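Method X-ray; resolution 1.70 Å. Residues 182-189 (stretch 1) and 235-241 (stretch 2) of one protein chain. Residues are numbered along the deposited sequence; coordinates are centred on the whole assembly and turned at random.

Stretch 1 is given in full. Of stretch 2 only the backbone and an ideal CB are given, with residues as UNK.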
ATOM      1  N   LEU A 182     -19.276   0.344 -10.653  1.00  8.75           N
ATOM      2  CA  LEU A 182     -18.276   0.147 -11.652  1.00  9.18           C
ATOM      3  C   LEU A 182     -18.363   1.086 -12.870  1.00  8.98           C
ATOM      4  O   LEU A 182     -17.481   1.066 -13.735  1.00  9.25           O
ATOM      5  CB  LEU A 182     -18.324  -1.310 -12.136  1.00  9.87           C
ATOM      6  CG  LEU A 182     -17.790  -2.365 -11.193  1.00  8.71           C
ATOM      7  CD1 LEU A 182     -18.366  -3.726 -11.529  1.00  9.37           C
ATOM      8  CD2 LEU A 182     -16.312  -2.342 -11.378  1.00  9.26           C
ATOM      9  N   VAL A 183     -19.344   1.986 -12.830  1.00  9.12           N
ATOM     10  CA  VAL A 183     -19.617   2.926 -13.876  1.00 10.50           C
ATOM     11  C   VAL A 183     -20.326   4.149 -13.310  1.00 10.33           C
ATOM     12  O   VAL A 183     -21.198   4.010 -12.434  1.00 11.18           O
ATOM     13  CB  VAL A 183     -20.564   2.314 -14.968  1.00 11.50           C
ATOM     14  CG1 VAL A 183     -20.656   3.333 -16.102  1.00 13.09           C
ATOM     15  CG2 VAL A 183     -20.070   0.894 -15.396  1.00 13.82           C
ATOM     16  N   ASP A 184     -19.925   5.343 -13.763  1.00  8.25           N
ATOM     17  CA  ASP A 184     -20.633   6.549 -13.451  1.00  8.50           C
ATOM     18  C   ASP A 184     -20.197   7.576 -14.501  1.00  8.45           C
ATOM     19  O   ASP A 184     -19.572   7.208 -15.566  1.00  8.16           O
ATOM     20  CB  ASP A 184     -20.363   6.987 -11.994  1.00  8.20           C
ATOM     21  CG  ASP A 184     -21.507   7.724 -11.391  1.00  8.78           C
ATOM     22  OD1 ASP A 184     -21.756   8.884 -11.848  1.00  8.60           O
ATOM     23  OD2 ASP A 184     -22.190   7.200 -10.514  1.00  8.70           O
ATOM     24  N   ASP A 185     -20.542   8.841 -14.293  1.00  7.97           N
ATOM     25  CA  ASP A 185     -20.250   9.878 -15.293  1.00  8.45           C
ATOM     26  C   ASP A 185     -18.738  10.058 -15.568  1.00  8.49           C
ATOM     27  O   ASP A 185     -18.313  10.501 -16.628  1.00  8.16           O
ATOM     28  CB  ASP A 185     -20.796  11.248 -14.845  1.00  7.75           C
ATOM     29  CG  ASP A 185     -22.318  11.294 -14.784  1.00  8.64           C
ATOM     30  OD1 ASP A 185     -22.944  11.284 -15.887  1.00 10.09           O
ATOM     31  OD2 ASP A 185     -22.804  11.363 -13.611  1.00  9.09           O
ATOM     32  N   GLN A 186     -17.966   9.717 -14.549  1.00  7.94           N
ATOM     33  CA  GLN A 186     -16.537   9.971 -14.486  1.00  8.14           C
ATOM     34  C   GLN A 186     -15.686   8.786 -14.986  1.00  8.26           C
ATOM     35  O   GLN A 186     -14.453   8.825 -14.860  1.00  7.85           O
ATOM     36  CB  GLN A 186     -16.159  10.322 -13.035  1.00  8.04           C
ATOM     37  CG  GLN A 186     -16.759  11.603 -12.551  1.00  8.14           C
ATOM     38  CD  GLN A 186     -18.214  11.525 -12.102  1.00  7.22           C
ATOM     39  OE1 GLN A 186     -18.826  10.469 -12.046  1.00  7.19           O
ATOM     40  NE2 GLN A 186     -18.778  12.662 -11.830  1.00  7.45           N
ATOM     41  N   GLY A 187     -16.359   7.701 -15.455  1.00  7.92           N
ATOM     42  CA  GLY A 187     -15.624   6.599 -16.027  1.00  9.40           C
ATOM     43  C   GLY A 187     -16.312   5.265 -15.902  1.00  7.70           C
ATOM     44  O   GLY A 187     -17.045   5.040 -14.987  1.00  8.25           O
ATOM     45  N   TRP A 188     -16.059   4.431 -16.916  1.00  8.01           N
ATOM     46  CA  TRP A 188     -16.470   3.041 -17.039  1.00  8.04           C
ATOM     47  C   TRP A 188     -15.319   2.113 -16.713  1.00  8.20           C
ATOM     48  O   TRP A 188     -14.216   2.276 -17.309  1.00  9.33           O
ATOM     49  CB  TRP A 188     -16.896   2.775 -18.530  1.00  8.31           C
ATOM     50  CG  TRP A 188     -17.208   1.379 -18.810  1.00  8.51           C
ATOM     51  CD1 TRP A 188     -16.322   0.408 -19.045  1.00  8.71           C
ATOM     52  CD2 TRP A 188     -18.502   0.751 -18.872  1.00  8.97           C
ATOM     53  NE1 TRP A 188     -16.947  -0.781 -19.197  1.00  8.61           N
ATOM     54  CE2 TRP A 188     -18.287  -0.600 -19.105  1.00  8.73           C
ATOM     55  CE3 TRP A 188     -19.808   1.210 -18.718  1.00  8.66           C
ATOM     56  CZ2 TRP A 188     -19.352  -1.524 -19.193  1.00  9.60           C
ATOM     57  CZ3 TRP A 188     -20.839   0.336 -18.820  1.00  9.23           C
ATOM     58  CH2 TRP A 188     -20.608  -1.026 -19.022  1.00  9.78           C
ATOM     59  N   ARG A 189     -15.505   1.194 -15.771  1.00  7.74           N
ATOM     60  CA  ARG A 189     -14.411   0.421 -15.230  1.00  7.89           C
ATOM     61  C   ARG A 189     -14.355  -1.091 -15.491  1.00  8.89           C
ATOM     62  O   ARG A 189     -13.550  -1.770 -14.824  1.00  9.34           O
ATOM     63  CB  ARG A 189     -14.376   0.598 -13.712  1.00  7.32           C
ATOM     64  CG  ARG A 189     -14.276   2.064 -13.277  1.00  7.64           C
ATOM     65  CD  ARG A 189     -13.079   2.805 -13.895  1.00  7.52           C
ATOM     66  NE  ARG A 189     -12.983   4.171 -13.387  1.00  7.64           N
ATOM     67  CZ  ARG A 189     -12.441   5.186 -14.065  1.00  8.50           C
ATOM     68  NH1 ARG A 189     -11.950   5.012 -15.290  1.00  9.24           N
ATOM     69  NH2 ARG A 189     -12.397   6.373 -13.560  1.00  8.21           N
ATOM     70  N   UNK A 235     -29.512   7.280 -15.876  1.00  8.76           N
ATOM     71  CA  UNK A 235     -28.897   8.558 -15.517  1.00  9.02           C
ATOM     72  C   UNK A 235     -27.384   8.306 -15.331  1.00  8.97           C
ATOM     73  O   UNK A 235     -26.882   7.184 -15.589  1.00  8.24           O
ATOM     74  CB  UNK A 235     -29.529   9.144 -14.253  1.00  9.02           C
ATOM     75  N   UNK A 236     -26.635   9.351 -14.967  1.00  9.09           N
ATOM     76  CA  UNK A 236     -25.203   9.200 -14.716  1.00  9.76           C
ATOM     77  C   UNK A 236     -24.577   8.572 -15.959  1.00 10.05           C
ATOM     78  O   UNK A 236     -23.600   7.789 -15.863  1.00 10.48           O
ATOM     79  CB  UNK A 236     -24.938   8.351 -13.471  1.00  9.76           C
ATOM     80  N   UNK A 237     -25.044   9.029 -17.128  1.00  9.89           N
ATOM     81  CA  UNK A 237     -24.673   8.383 -18.391  1.00  9.60           C
ATOM     82  C   UNK A 237     -23.515   8.965 -19.147  1.00  9.59           C
ATOM     83  O   UNK A 237     -23.294   8.553 -20.287  1.00  9.77           O
ATOM     84  CB  UNK A 237     -25.884   8.391 -19.326  1.00  9.60           C
ATOM     85  N   UNK A 238     -22.765   9.925 -18.576  1.00  9.36           N
ATOM     86  CA  UNK A 238     -21.760  10.684 -19.380  1.00 10.13           C
ATOM     87  C   UNK A 238     -20.738   9.810 -20.090  1.00 11.54           C
ATOM     88  O   UNK A 238     -20.370  10.066 -21.236  1.00 12.17           O
ATOM     89  CB  UNK A 238     -21.008  11.664 -18.477  1.00 10.13           C
ATOM     90  N   UNK A 239     -20.179   8.850 -19.354  1.00 10.22           N
ATOM     91  CA  UNK A 239     -19.142   8.014 -19.838  1.00 11.28           C
ATOM     92  C   UNK A 239     -19.668   7.007 -20.813  1.00 11.19           C
ATOM     93  O   UNK A 239     -19.106   6.893 -21.915  1.00 11.33           O
ATOM     94  CB  UNK A 239     -18.431   7.319 -18.675  1.00 11.28           C
ATOM     95  N   UNK A 240     -20.804   6.370 -20.506  1.00 10.10           N
ATOM     96  CA  UNK A 240     -21.409   5.440 -21.469  1.00 10.06           C
ATOM     97  C   UNK A 240     -21.650   6.121 -22.822  1.00 10.08           C
ATOM     98  O   UNK A 240     -21.369   5.566 -23.936  1.00 10.14           O
ATOM     99  CB  UNK A 240     -22.726   4.890 -20.919  1.00 10.06           C
ATOM    100  N   UNK A 241     -22.169   7.324 -22.744  1.00 10.85           N
ATOM    101  CA  UNK A 241     -22.586   8.055 -23.956  1.00 11.07           C
ATOM    102  C   UNK A 241     -21.401   8.721 -24.674  1.00 11.68           C
ATOM    103  O   UNK A 241     -21.529   9.179 -25.772  1.00 11.23           O
ATOM    104  CB  UNK A 241     -23.624   9.118 -23.591  1.00 11.07           C
TER

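Stretch 1 is a tight hairpin: two short strands joined by a type I turn from Asp-184 to Gly-187, with the carboxylate of Asp-185 coming near the other segment. Position 235 lies at the far margin. Its ideal CB has no atom of stretch 1 within 5.5 Å, and phi/psi of -80/-178 is open to most residues, so this contact leaves the choice free; the residue is Gly-235.

Position 236 is more restricted. Its phi/psi of 55/40 is left-handed, a region easiest for glycine, asparagine or aspartate but accessible to others. CA-to-CB points sideways, yet the ideal CB is 3.6 Å from Asp-184 OD1 and 3.7 Å from Asp-185 OD2, so a polar or basic side chain would suit the acidic surroundings better than another acid. The residue is His-236 (chi1 m), whose ring end comes nearer to stretch 1, with His-236 CD2 3.2 Å from Asp-185 OD2. Its ND1 is hydrogen-bonded elsewhere in the structure.

At 237, CA-to-CB points away, the ideal CB is 5.4 Å from Asp-185 OD1, and phi/psi of -95/8 is ordinary. Stretch 1 would tolerate many side chains here; the residue is Gly-237.

Position 238 faces the Asp-185 carboxylate. The backbone N of 238 donates to Asp-185 OD1 (3.0 Å, 158°), and the ideal CB sits a tight 3.3 Å from the same oxygen. A short side chain carrying a donor, serine or threonine, would fit well. Ser-238, with chi1 in m, gives a second hydrogen bond, from Ser-238 OG to Asp-185 OD1 at 2.6 Å. One carboxylate oxygen thus accepts from both backbone and side chain.

At 239, CA-to-CB points toward stretch 1, where the turn backbone lies. The ideal CB is 3.3 Å from Asp-184 O and 3.8 Å from both Asp-185 O and Gly-187 N, leaving little depth, so a small residue such as alanine or glycine is favoured. Ala-239 packs its methyl here, with CB 3.9 Å from Gly-187 N.

Position 240 points sideways, but Val-183 and Trp-188 offer an apolar surface just beyond: the ideal CB is 5.2 Å from Trp-188 CE3 and 5.5 Å from Val-183 CG1. Isoleucine, leucine, valine or methionine could use it. In Ile-240 (chi1 m, chi2 t), CG1 lies 3.9 Å from Trp-188 CE3 and 4.1 Å from Val-183 CG1. Water 1 accepts from Ile-240 N (3.1 Å to the water O), donates to His-236 O (2.7 Å from the water O) and donates a weak hydrogen bond to Asp-184 O (2.9 Å from the water O), so it bridges the two stretches.

Position 241 is out of reach, so stretch 1 sets no preference; it is Leu-241.

Stretch 2, residues 235-241: GHGSAIL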
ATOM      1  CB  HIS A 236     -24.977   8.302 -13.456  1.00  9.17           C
ATOM      2  CG  HIS A 236     -25.146   9.037 -12.153  1.00  9.64           C
ATOM      3  ND1 HIS A 236     -26.349   9.277 -11.514  1.00 13.23           N
ATOM      4  CD2 HIS A 236     -24.201   9.615 -11.376  1.00  8.85           C
ATOM      5  CE1 HIS A 236     -26.117   9.980 -10.416  1.00 10.31           C
ATOM      6  NE2 HIS A 236     -24.828  10.197 -10.336  1.00 11.32           N
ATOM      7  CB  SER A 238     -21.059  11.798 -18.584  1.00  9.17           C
ATOM      8  OG  SER A 238     -21.984  12.614 -17.924  1.00 10.85           O
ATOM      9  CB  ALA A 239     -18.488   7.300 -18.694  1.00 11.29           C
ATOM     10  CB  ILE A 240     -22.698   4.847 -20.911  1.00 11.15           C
ATOM     11  CG1 ILE A 240     -22.399   3.931 -19.717  1.00 11.62           C
ATOM     12  CG2 ILE A 240     -23.417   4.045 -22.004  1.00 12.13           C
ATOM     13  CD1 ILE A 240     -23.646   3.447 -19.065  1.00 12.58           C
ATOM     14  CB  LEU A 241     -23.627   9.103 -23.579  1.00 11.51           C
ATOM     15  CG  LEU A 241     -24.962   8.493 -23.131  1.00 11.37           C
ATOM     16  CD1 LEU A 241     -25.901   9.553 -22.560  1.00 11.70           C
ATOM     17  CD2 LEU A 241     -25.651   7.842 -24.332  1.00 12.37           C
TER
HETATM   18  O   HOH W   1     -21.654   6.883 -17.566  1.00 11.27           O
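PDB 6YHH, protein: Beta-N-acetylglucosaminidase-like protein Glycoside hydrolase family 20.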